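Local atomic coordinates of polysaccharide biosynthesis protein CapD (Bacillus thuringiensis HD-771, PDB entry 6BWC), a protein that binds NADP and UDP-N-acetylglucosamine and probably carries out an early dehydration of the sugar nucleotide on the way to CMP-pseudaminic acid. Residues C[185-188]-C[192-195]; C[178-183]-C[237-242]; C[89-94]-C[267-272]. The protein carries 2 engineered substitutions. One frame throughout, in Å; residues are numbered along the deposited sequence.

In the fold
Three contacts each touch the same bound UDP-N-acetylglucosamine. Contacts 1 and 2 are buried, use the same helix 179-190 and touch each other through Phe183, Ile193, Thr194, Val195 and Ser240; their centres lie about 9 Å apart at the uridine end. Contact 3 is only partly buried, its centre about 17 Å from that of contact 2 and about 20 Å from that of contact 1, where helix 91-96 of the Rossmann part meets a loop of the substrate-binding part. The chemistry differs accordingly: contact 1 is tied by a side-chain-to-backbone hydrogen bond, contact 2 is hydrocarbon packing between helices, and contact 3 is a light touch beside which Lys89 and Glu269 bind the ligand.

Contact 1 of 3, residues C[185-188]-C[192-195]; sequences NQIK and KITV. With UD1 (uridine-diphosphate-N-acetylglucosamine), chain O.
The side-chain oxygen of Gln186 accepts the backbone N-H of Thr194, with Thr194 N at 2.9 Å from Gln186 OE1 and an N-H...O angle of 157°. The donor sits 35° out of the amide plane, a sound but tilted bond. Gln186 leaves helix 179-190 with CG beside its own backbone N (chi1 -72°) and an extended chain, which carries the amide across to the strand, where it crosses the Thr194 side chain at about a right angle. The other end of the amide is engaged too: NE2 donates to the Glu50 carboxylate of the second subunit, so both ends of the buried group have partners and its flip is settled by them.

Beside this bond runs an apolar seam. Ile187 and Ile193 lie side by side and point the same way, with Ile187 CG1 3.7 Å from Ile193 CG2; both side chains continue onto Ile244 of helix 236-251. Gln186 CB also rests against the carbonyl of Lys192, 3.5 Å from Lys192 O.

Alternation along the strand explains the division of labour. Ile193 and Val195 direct their backbone polar groups to the parallel strand 259-262 and the residue after it, whereas Thr194 turns N and O to the other edge. There the N goes to Gln186, and Thr194 O takes the uracil imide, UD1 N3 lying 2.7 Å from Thr194 O in a nearly straight bond. The Thr194 methyl packs near the base as well, CG2 being 3.8 Å from UD1 O4. A main-chain carbonyl reading the N3-H of uracil, on a short strand where the N-H of the same residue is held by a helix side chain, forms the uracil-binding edge of the UDP-sugar pocket in this Rossmann-type enzyme.

Contact 2 of 3, residues C[178-183]-C[237-242]; sequences SVIPLF and NDLSEV. With UD1 (uridine-diphosphate-N-acetylglucosamine), chain O.
The uridine diphosphate pocket has one wall made by the first turns of helix 179-190, and helix 236-251 backs that wall. Val179 and Leu239 meet tip to tip, with Val179 CG1 3.6 Å from Leu239 CD2. The other Leu239 methyl, CD1, lies against Ile180, 3.9 Å from its CG1, so one leucine fork spans two successive residues of the facing helix. With Leu239 CG opposite its backbone N (chi1 176°), the fork is carried straight out to them. The two short helical segments run in roughly the same direction, 35° apart, at a closest axis approach of 10.9 Å.

Farther along, Phe183 meets Ser240 through hydrocarbon, Phe183 CE2 being 4.1 Å from Ser240 CB, while the Ser240 hydroxyl turns back to its own helix, where the carbonyls of Leu236 and Asn237 are both within reach of it. The ring is also held from within its own helix: Val179 CG2 stands over the ring centre, 3.4 Å above the plane. Ile193 and Val195 of strand 192-195 add to its packing.

The same residues face the ligand. Phe183 CZ comes within 3.6 Å of UD1 O2, and Leu182 CD2 approaches the other uracil carbonyl, UD1 O4. Val179 CG2 borders the ribose, 3.6 Å from UD1 O4B. At the helix start, the Val179 backbone donates to the alpha phosphate, with Val179 N 3.1 Å from UD1 O2A and an N-H...O angle of 157°.

No hydrogen bond links segments 178-183 and 237-242, so they meet through van der Waals packing of Val179, Ile180, Leu239 and the Phe183-Ser240 pair. One N-H of the first turn, that of Val179, is used on the alpha phosphate, whose negative charge is probably favoured further by the N-terminal end of the helix dipole.

Contact 3 of 3, residues C[89-94]-C[267-272]; sequences KHVSFC and PGEKMY. With UD1 (uridine-diphosphate-N-acetylglucosamine), chain O.
Val91 touches the 267-272 loop with a single methyl: Val91 CG1 lies 3.7 Å from Pro267 O and 4.1 Å from Glu269 N. The contact spans the substrate cleft of a short-chain dehydrogenase fold, joining helix 91-96 of the Rossmann part to the loop that bears Glu269. Gly268, with phi at 82°, turns the backbone around the methyl, and its carbonyl is held by Asn137.

Each segment grips UDP-N-acetylglucosamine. Glu269 OE2 accepts the ribose hydroxyl, 2.6 Å from UD1 O2', while OE1 is fixed by the backbone N of Lys266, which settles the carboxylate's rotation. Lys89 O receives two donors of the sugar, UD1 O3' at 2.8 Å and, through a weak and strongly bent bond (N-H...O 123°), UD1 N2'. Its extended side chain returns alongside the acetamido group, bringing Lys89 NZ to 3.2 Å from UD1 O7'; that ammonium also reaches Arg176 O and forms a salt bridge to the NADP. The acetyl methyl UD1 C8' sits over the centre of one His90 face, 3.6 Å above its plane.

Farther out, Phe46 of the second subunit meets the His90 ring with planes at about 45°, and Glu42 OE1 of that subunit accepts the backbone N of Lys89.

Contact 1 of 3, residues C[185-188]-C[192-195]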
# COMPACT_ATOMS: atom_id res chain seq x y z
N ASN C 185 -39.17 -5.91 -19.28
CA ASN C 185 -38.40 -7.03 -19.83
C ASN C 185 -38.83 -8.36 -19.28
O ASN C 185 -38.87 -9.37 -20.01
CB ASN C 185 -36.90 -6.85 -19.55
CG ASN C 185 -36.04 -7.18 -20.74
OD1 ASN C 185 -36.25 -6.64 -21.84
ND2 ASN C 185 -35.07 -8.06 -20.54
N GLN C 186 -39.10 -8.37 -17.99
CA GLN C 186 -39.76 -9.50 -17.35
C GLN C 186 -41.07 -9.81 -18.07
O GLN C 186 -41.35 -10.97 -18.33
CB GLN C 186 -40.03 -9.21 -15.86
CG GLN C 186 -38.78 -9.20 -14.97
CD GLN C 186 -39.10 -9.13 -13.47
OE1 GLN C 186 -40.09 -8.54 -13.05
NE2 GLN C 186 -38.23 -9.74 -12.66
N ILE C 187 -41.85 -8.79 -18.40
CA ILE C 187 -43.16 -9.00 -19.04
C ILE C 187 -42.97 -9.60 -20.42
O ILE C 187 -43.63 -10.57 -20.75
CB ILE C 187 -44.01 -7.70 -19.15
CG1 ILE C 187 -44.46 -7.22 -17.74
CG2 ILE C 187 -45.24 -7.94 -20.03
CD1 ILE C 187 -44.75 -5.73 -17.62
N LYS C 188 -42.08 -8.99 -21.21
CA LYS C 188 -41.66 -9.51 -22.52
C LYS C 188 -41.26 -10.98 -22.50
O LYS C 188 -41.79 -11.78 -23.26
CB LYS C 188 -40.42 -8.76 -23.02
CG LYS C 188 -40.66 -7.45 -23.74
CD LYS C 188 -39.46 -7.09 -24.61
CE LYS C 188 -39.80 -5.91 -25.50
NZ LYS C 188 -38.88 -5.67 -26.63
N LYS C 192 -44.34 -12.44 -16.53
CA LYS C 192 -44.62 -12.36 -15.10
C LYS C 192 -43.64 -11.40 -14.46
O LYS C 192 -42.45 -11.47 -14.76
CB LYS C 192 -44.52 -13.73 -14.41
CG LYS C 192 -43.21 -14.51 -14.62
CD LYS C 192 -42.87 -15.39 -13.41
CE LYS C 192 -43.83 -16.57 -13.24
NZ LYS C 192 -43.75 -17.15 -11.87
N ILE C 193 -44.11 -10.50 -13.60
CA ILE C 193 -43.17 -9.60 -12.89
C ILE C 193 -42.87 -10.14 -11.48
O ILE C 193 -43.61 -10.96 -10.93
CB ILE C 193 -43.63 -8.11 -12.83
CG1 ILE C 193 -45.08 -7.97 -12.31
CG2 ILE C 193 -43.48 -7.45 -14.20
CD1 ILE C 193 -45.40 -6.58 -11.81
N THR C 194 -41.76 -9.65 -10.94
CA THR C 194 -41.32 -9.93 -9.57
C THR C 194 -41.57 -8.71 -8.69
O THR C 194 -40.94 -7.67 -8.86
CB THR C 194 -39.83 -10.28 -9.54
OG1 THR C 194 -39.65 -11.62 -10.03
CG2 THR C 194 -39.27 -10.21 -8.14
N VAL C 195 -42.46 -8.86 -7.73
CA VAL C 195 -42.92 -7.77 -6.90
C VAL C 195 -42.35 -7.95 -5.49
O VAL C 195 -42.54 -8.99 -4.87
CB VAL C 195 -44.46 -7.71 -6.97
CG1 VAL C 195 -45.11 -7.41 -5.63
CG2 VAL C 195 -44.88 -6.70 -8.05
C1' UD1 O . -32.86 3.50 -6.58
C2' UD1 O . -31.35 3.61 -6.71
C3' UD1 O . -30.70 3.97 -5.38
C4' UD1 O . -31.39 5.16 -4.70
C5' UD1 O . -32.92 5.10 -4.81
C6' UD1 O . -33.52 6.47 -4.44
C7' UD1 O . -30.75 2.04 -8.50
C8' UD1 O . -30.37 0.60 -8.81
N2' UD1 O . -30.79 2.37 -7.21
O1' UD1 O . -33.19 2.52 -5.60
O3' UD1 O . -29.30 4.25 -5.61
O4' UD1 O . -31.02 5.23 -3.34
O5' UD1 O . -33.37 4.72 -6.13
O6' UD1 O . -34.74 6.33 -3.71
O7' UD1 O . -31.05 2.81 -9.41
N1 UD1 O . -38.72 -3.81 -6.98
C2 UD1 O . -39.58 -4.89 -7.32
N3 UD1 O . -39.09 -5.95 -7.97
C4 UD1 O . -37.79 -6.03 -8.32
C5 UD1 O . -36.93 -5.00 -8.02
C6 UD1 O . -37.42 -3.89 -7.36
O2 UD1 O . -40.79 -4.88 -7.02
O4 UD1 O . -37.34 -7.01 -8.92
C1B UD1 O . -39.22 -2.63 -6.24
C2B UD1 O . -38.36 -2.18 -5.06
O2' UD1 O . -38.71 -2.85 -3.85
C3B UD1 O . -38.57 -0.68 -4.99
C4B UD1 O . -38.83 -0.33 -6.44
O4B UD1 O . -39.21 -1.53 -7.12
O3B UD1 O . -39.71 -0.26 -4.24
C5B UD1 O . -37.62 0.27 -7.14
O5B UD1 O . -36.49 -0.60 -7.22
PA UD1 O . -35.24 -0.01 -8.04
O1A UD1 O . -34.20 -1.06 -8.36
O2A UD1 O . -35.70 0.87 -9.20
O3A UD1 O . -34.63 1.19 -7.14
PB UD1 O . -34.46 1.49 -5.56
O1B UD1 O . -33.93 0.26 -4.85
O2B UD1 O . -35.65 2.20 -4.92

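Contact 2 of 3, residues C[178-183]-C[237-242]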
# COMPACT_ATOMS: atom_id res chain seq x y z
N SER C 178 -32.96 -0.56 -13.13
CA SER C 178 -34.07 -0.14 -12.29
C SER C 178 -35.35 -0.87 -12.67
O SER C 178 -35.42 -1.57 -13.70
CB SER C 178 -34.26 1.40 -12.33
OG SER C 178 -35.11 1.82 -13.39
N VAL C 179 -36.36 -0.70 -11.82
CA VAL C 179 -37.57 -1.50 -11.89
C VAL C 179 -38.28 -1.41 -13.24
O VAL C 179 -38.75 -2.44 -13.71
CB VAL C 179 -38.53 -1.24 -10.68
CG1 VAL C 179 -39.16 0.15 -10.72
CG2 VAL C 179 -39.58 -2.33 -10.59
N ILE C 180 -38.31 -0.23 -13.86
CA ILE C 180 -39.13 -0.02 -15.07
C ILE C 180 -38.64 -0.82 -16.29
O ILE C 180 -39.46 -1.51 -16.93
CB ILE C 180 -39.34 1.49 -15.37
CG1 ILE C 180 -40.38 2.08 -14.39
CG2 ILE C 180 -39.78 1.71 -16.83
CD1 ILE C 180 -40.65 3.57 -14.49
N PRO C 181 -37.34 -0.74 -16.63
CA PRO C 181 -36.81 -1.64 -17.66
C PRO C 181 -36.83 -3.11 -17.26
O PRO C 181 -36.88 -3.95 -18.15
CB PRO C 181 -35.36 -1.20 -17.83
CG PRO C 181 -35.31 0.18 -17.32
CD PRO C 181 -36.39 0.32 -16.29
N LEU C 182 -36.74 -3.41 -15.96
CA LEU C 182 -36.85 -4.79 -15.48
C LEU C 182 -38.25 -5.38 -15.73
O LEU C 182 -38.39 -6.39 -16.43
CB LEU C 182 -36.50 -4.84 -13.99
CG LEU C 182 -36.58 -6.19 -13.30
CD1 LEU C 182 -35.64 -7.17 -13.96
CD2 LEU C 182 -36.24 -6.03 -11.83
N PHE C 183 -39.27 -4.71 -15.18
CA PHE C 183 -40.69 -5.08 -15.38
C PHE C 183 -41.09 -5.16 -16.87
O PHE C 183 -41.66 -6.17 -17.27
CB PHE C 183 -41.64 -4.11 -14.62
CG PHE C 183 -41.79 -4.38 -13.12
CD1 PHE C 183 -41.08 -5.38 -12.46
CD2 PHE C 183 -42.64 -3.58 -12.36
CE1 PHE C 183 -41.21 -5.58 -11.11
CE2 PHE C 183 -42.78 -3.78 -10.99
CZ PHE C 183 -42.06 -4.79 -10.36
N ASN C 237 -47.66 -0.01 -6.23
CA ASN C 237 -48.91 -0.69 -6.62
C ASN C 237 -49.32 -0.16 -7.99
O ASN C 237 -49.46 -0.92 -8.94
CB ASN C 237 -50.03 -0.46 -5.56
CG ASN C 237 -50.95 -1.69 -5.38
OD1 ASN C 237 -51.21 -2.47 -6.31
ND2 ASN C 237 -51.45 -1.86 -4.16
N ASP C 238 -49.46 1.16 -8.08
CA ASP C 238 -49.81 1.84 -9.34
C ASP C 238 -48.77 1.45 -10.39
O ASP C 238 -49.14 1.08 -11.52
CB ASP C 238 -49.90 3.38 -9.20
CG ASP C 238 -50.83 3.86 -8.05
OD1 ASP C 238 -50.65 5.02 -7.60
OD2 ASP C 238 -51.71 3.08 -7.59
N LEU C 239 -47.49 1.50 -10.01
CA LEU C 239 -46.41 1.23 -10.96
C LEU C 239 -46.47 -0.16 -11.59
O LEU C 239 -46.31 -0.30 -12.82
CB LEU C 239 -45.04 1.41 -10.30
CG LEU C 239 -43.79 1.06 -11.16
CD1 LEU C 239 -43.80 1.72 -12.54
CD2 LEU C 239 -42.53 1.46 -10.42
N SER C 240 -46.69 -1.18 -10.77
CA SER C 240 -46.71 -2.54 -11.26
C SER C 240 -47.89 -2.70 -12.21
O SER C 240 -47.72 -3.21 -13.31
CB SER C 240 -46.76 -3.56 -10.13
OG SER C 240 -47.78 -3.25 -9.21
N GLU C 241 -49.06 -2.20 -11.79
CA GLU C 241 -50.28 -2.17 -12.65
C GLU C 241 -50.05 -1.44 -14.02
O GLU C 241 -50.17 -2.07 -15.10
CB GLU C 241 -51.47 -1.56 -11.87
CG GLU C 241 -52.01 -2.46 -10.76
CD GLU C 241 -53.20 -1.87 -10.00
OE1 GLU C 241 -53.72 -0.80 -10.39
OE2 GLU C 241 -53.63 -2.49 -9.01
N VAL C 242 -49.69 -0.15 -13.96
CA VAL C 242 -49.43 0.65 -15.17
C VAL C 242 -48.48 -0.07 -16.11
O VAL C 242 -48.73 -0.13 -17.32
CB VAL C 242 -48.89 2.07 -14.84
CG1 VAL C 242 -48.29 2.76 -16.06
CG2 VAL C 242 -49.99 2.96 -14.27
C1' UD1 O . -32.86 3.50 -6.58
C2' UD1 O . -31.35 3.61 -6.71
C3' UD1 O . -30.70 3.97 -5.38
C4' UD1 O . -31.39 5.16 -4.70
C5' UD1 O . -32.92 5.10 -4.81
C6' UD1 O . -33.52 6.47 -4.44
C7' UD1 O . -30.75 2.04 -8.50
C8' UD1 O . -30.37 0.60 -8.81
N2' UD1 O . -30.79 2.37 -7.21
O1' UD1 O . -33.19 2.52 -5.60
O3' UD1 O . -29.30 4.25 -5.61
O4' UD1 O . -31.02 5.23 -3.34
O5' UD1 O . -33.37 4.72 -6.13
O6' UD1 O . -34.74 6.33 -3.71
O7' UD1 O . -31.05 2.81 -9.41
N1 UD1 O . -38.72 -3.81 -6.98
C2 UD1 O . -39.58 -4.89 -7.32
N3 UD1 O . -39.09 -5.95 -7.97
C4 UD1 O . -37.79 -6.03 -8.32
C5 UD1 O . -36.93 -5.00 -8.02
C6 UD1 O . -37.42 -3.89 -7.36
O2 UD1 O . -40.79 -4.88 -7.02
O4 UD1 O . -37.34 -7.01 -8.92
C1B UD1 O . -39.22 -2.63 -6.24
C2B UD1 O . -38.36 -2.18 -5.06
O2' UD1 O . -38.71 -2.85 -3.85
C3B UD1 O . -38.57 -0.68 -4.99
C4B UD1 O . -38.83 -0.33 -6.44
O4B UD1 O . -39.21 -1.53 -7.12
O3B UD1 O . -39.71 -0.26 -4.24
C5B UD1 O . -37.62 0.27 -7.14
O5B UD1 O . -36.49 -0.60 -7.22
PA UD1 O . -35.24 -0.01 -8.04
O1A UD1 O . -34.20 -1.06 -8.36
O2A UD1 O . -35.70 0.87 -9.20
O3A UD1 O . -34.63 1.19 -7.14
PB UD1 O . -34.46 1.49 -5.56
O1B UD1 O . -33.93 0.26 -4.85
O2B UD1 O . -35.65 2.20 -4.92

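Contact 3 of 3, residues C[89-94]-C[267-272]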
# COMPACT_ATOMS: atom_id res chain seq x y z
N LYS C 89 -24.74 1.59 -6.71
CA LYS C 89 -26.02 2.22 -6.40
C LYS C 89 -27.14 1.22 -6.14
O LYS C 89 -28.30 1.63 -6.05
CB LYS C 89 -26.45 3.08 -7.59
CG LYS C 89 -26.79 2.33 -8.90
CD LYS C 89 -27.58 3.23 -9.84
CE LYS C 89 -28.01 2.48 -11.09
NZ LYS C 89 -29.06 3.23 -11.84
N HIS C 90 -26.81 -0.07 -6.06
CA HIS C 90 -27.81 -1.11 -5.85
C HIS C 90 -27.83 -1.49 -4.40
O HIS C 90 -26.81 -1.90 -3.86
CB HIS C 90 -27.46 -2.36 -6.61
CG HIS C 90 -28.00 -2.40 -8.00
ND1 HIS C 90 -29.10 -3.15 -8.34
CD2 HIS C 90 -27.56 -1.82 -9.14
CE1 HIS C 90 -29.34 -3.01 -9.63
NE2 HIS C 90 -28.41 -2.22 -10.14
N VAL C 91 -29.02 -1.41 -3.80
CA VAL C 91 -29.20 -1.73 -2.39
C VAL C 91 -28.80 -3.18 -2.13
O VAL C 91 -27.99 -3.42 -1.22
CB VAL C 91 -30.64 -1.45 -1.91
CG1 VAL C 91 -30.95 -2.12 -0.58
CG2 VAL C 91 -30.84 0.05 -1.78
N SER C 92 -29.33 -4.12 -2.92
CA SER C 92 -29.09 -5.55 -2.65
C SER C 92 -27.60 -5.86 -2.78
O SER C 92 -27.00 -6.36 -1.83
CB SER C 92 -29.95 -6.48 -3.53
OG SER C 92 -29.30 -6.82 -4.74
N PHE C 93 -27.01 -5.51 -3.92
CA PHE C 93 -25.56 -5.72 -4.17
C PHE C 93 -24.64 -5.15 -3.08
O PHE C 93 -23.60 -5.76 -2.77
CB PHE C 93 -25.14 -5.15 -5.54
CG PHE C 93 -25.56 -6.01 -6.71
CD1 PHE C 93 -24.74 -7.05 -7.14
CD2 PHE C 93 -26.77 -5.81 -7.35
CE1 PHE C 93 -25.12 -7.85 -8.21
CE2 PHE C 93 -27.16 -6.61 -8.41
CZ PHE C 93 -26.34 -7.63 -8.84
N CYS C 94 -25.01 -3.99 -2.51
CA CYS C 94 -24.21 -3.31 -1.47
C CYS C 94 -24.36 -3.95 -0.08
O CYS C 94 -23.53 -3.71 0.80
CB CYS C 94 -24.58 -1.81 -1.37
SG CYS C 94 -24.03 -0.69 -2.70
N PRO C 267 -32.83 -7.64 1.18
CA PRO C 267 -32.23 -7.18 2.46
C PRO C 267 -31.91 -5.70 2.49
O PRO C 267 -31.44 -5.17 1.49
CB PRO C 267 -30.95 -8.01 2.57
CG PRO C 267 -31.29 -9.25 1.83
CD PRO C 267 -32.12 -8.82 0.65
N GLY C 268 -32.21 -5.03 3.60
CA GLY C 268 -31.90 -3.61 3.78
C GLY C 268 -32.87 -2.62 3.15
O GLY C 268 -32.83 -1.45 3.50
N GLU C 269 -33.74 -3.07 2.24
CA GLU C 269 -34.72 -2.19 1.57
C GLU C 269 -35.58 -1.42 2.57
O GLU C 269 -36.03 -1.97 3.57
CB GLU C 269 -35.66 -2.98 0.62
CG GLU C 269 -35.06 -3.34 -0.73
CD GLU C 269 -36.09 -3.89 -1.73
OE1 GLU C 269 -36.61 -5.00 -1.48
OE2 GLU C 269 -36.37 -3.23 -2.77
N LYS C 270 -35.79 -0.14 2.28
CA LYS C 270 -36.67 0.77 3.04
C LYS C 270 -38.06 0.82 2.38
O LYS C 270 -38.19 0.61 1.16
CB LYS C 270 -36.06 2.18 3.03
CG LYS C 270 -36.32 3.05 4.24
CD LYS C 270 -35.50 4.32 4.11
CE LYS C 270 -35.86 5.30 5.19
NZ LYS C 270 -35.01 6.50 5.05
N MET C 271 -39.07 1.13 3.18
CA MET C 271 -40.48 1.10 2.73
C MET C 271 -40.87 2.33 1.94
O MET C 271 -41.63 2.25 0.98
CB MET C 271 -41.44 0.93 3.92
CG MET C 271 -41.58 -0.51 4.40
SD MET C 271 -42.07 -1.60 3.05
CE MET C 271 -41.53 -3.13 3.76
N TYR C 272 -40.32 3.45 2.39
CA TYR C 272 -40.54 4.79 1.85
C TYR C 272 -39.14 5.38 1.81
O TYR C 272 -38.19 4.75 2.30
CB TYR C 272 -41.41 5.61 2.80
CG TYR C 272 -40.91 5.54 4.21
CD1 TYR C 272 -40.00 6.48 4.69
CD2 TYR C 272 -41.29 4.49 5.05
CE1 TYR C 272 -39.49 6.39 5.98
CE2 TYR C 272 -40.80 4.39 6.33
CZ TYR C 272 -39.90 5.34 6.79
OH TYR C 272 -39.41 5.23 8.08
C1' UD1 O . -32.86 3.50 -6.58
C2' UD1 O . -31.35 3.61 -6.71
C3' UD1 O . -30.70 3.97 -5.38
C4' UD1 O . -31.39 5.16 -4.70
C5' UD1 O . -32.92 5.10 -4.81
C6' UD1 O . -33.52 6.47 -4.44
C7' UD1 O . -30.75 2.04 -8.50
C8' UD1 O . -30.37 0.60 -8.81
N2' UD1 O . -30.79 2.37 -7.21
O1' UD1 O . -33.19 2.52 -5.60
O3' UD1 O . -29.30 4.25 -5.61
O4' UD1 O . -31.02 5.23 -3.34
O5' UD1 O . -33.37 4.72 -6.13
O6' UD1 O . -34.74 6.33 -3.71
O7' UD1 O . -31.05 2.81 -9.41
N1 UD1 O . -38.72 -3.81 -6.98
C2 UD1 O . -39.58 -4.89 -7.32
N3 UD1 O . -39.09 -5.95 -7.97
C4 UD1 O . -37.79 -6.03 -8.32
C5 UD1 O . -36.93 -5.00 -8.02
C6 UD1 O . -37.42 -3.89 -7.36
O2 UD1 O . -40.79 -4.88 -7.02
O4 UD1 O . -37.34 -7.01 -8.92
C1B UD1 O . -39.22 -2.63 -6.24
C2B UD1 O . -38.36 -2.18 -5.06
O2' UD1 O . -38.71 -2.85 -3.85
C3B UD1 O . -38.57 -0.68 -4.99
C4B UD1 O . -38.83 -0.33 -6.44
O4B UD1 O . -39.21 -1.53 -7.12
O3B UD1 O . -39.71 -0.26 -4.24
C5B UD1 O . -37.62 0.27 -7.14
O5B UD1 O . -36.49 -0.60 -7.22
PA UD1 O . -35.24 -0.01 -8.04
O1A UD1 O . -34.20 -1.06 -8.36
O2A UD1 O . -35.70 0.87 -9.20
O3A UD1 O . -34.63 1.19 -7.14
PB UD1 O . -34.46 1.49 -5.56
O1B UD1 O . -33.93 0.26 -4.85
O2B UD1 O . -35.65 2.20 -4.92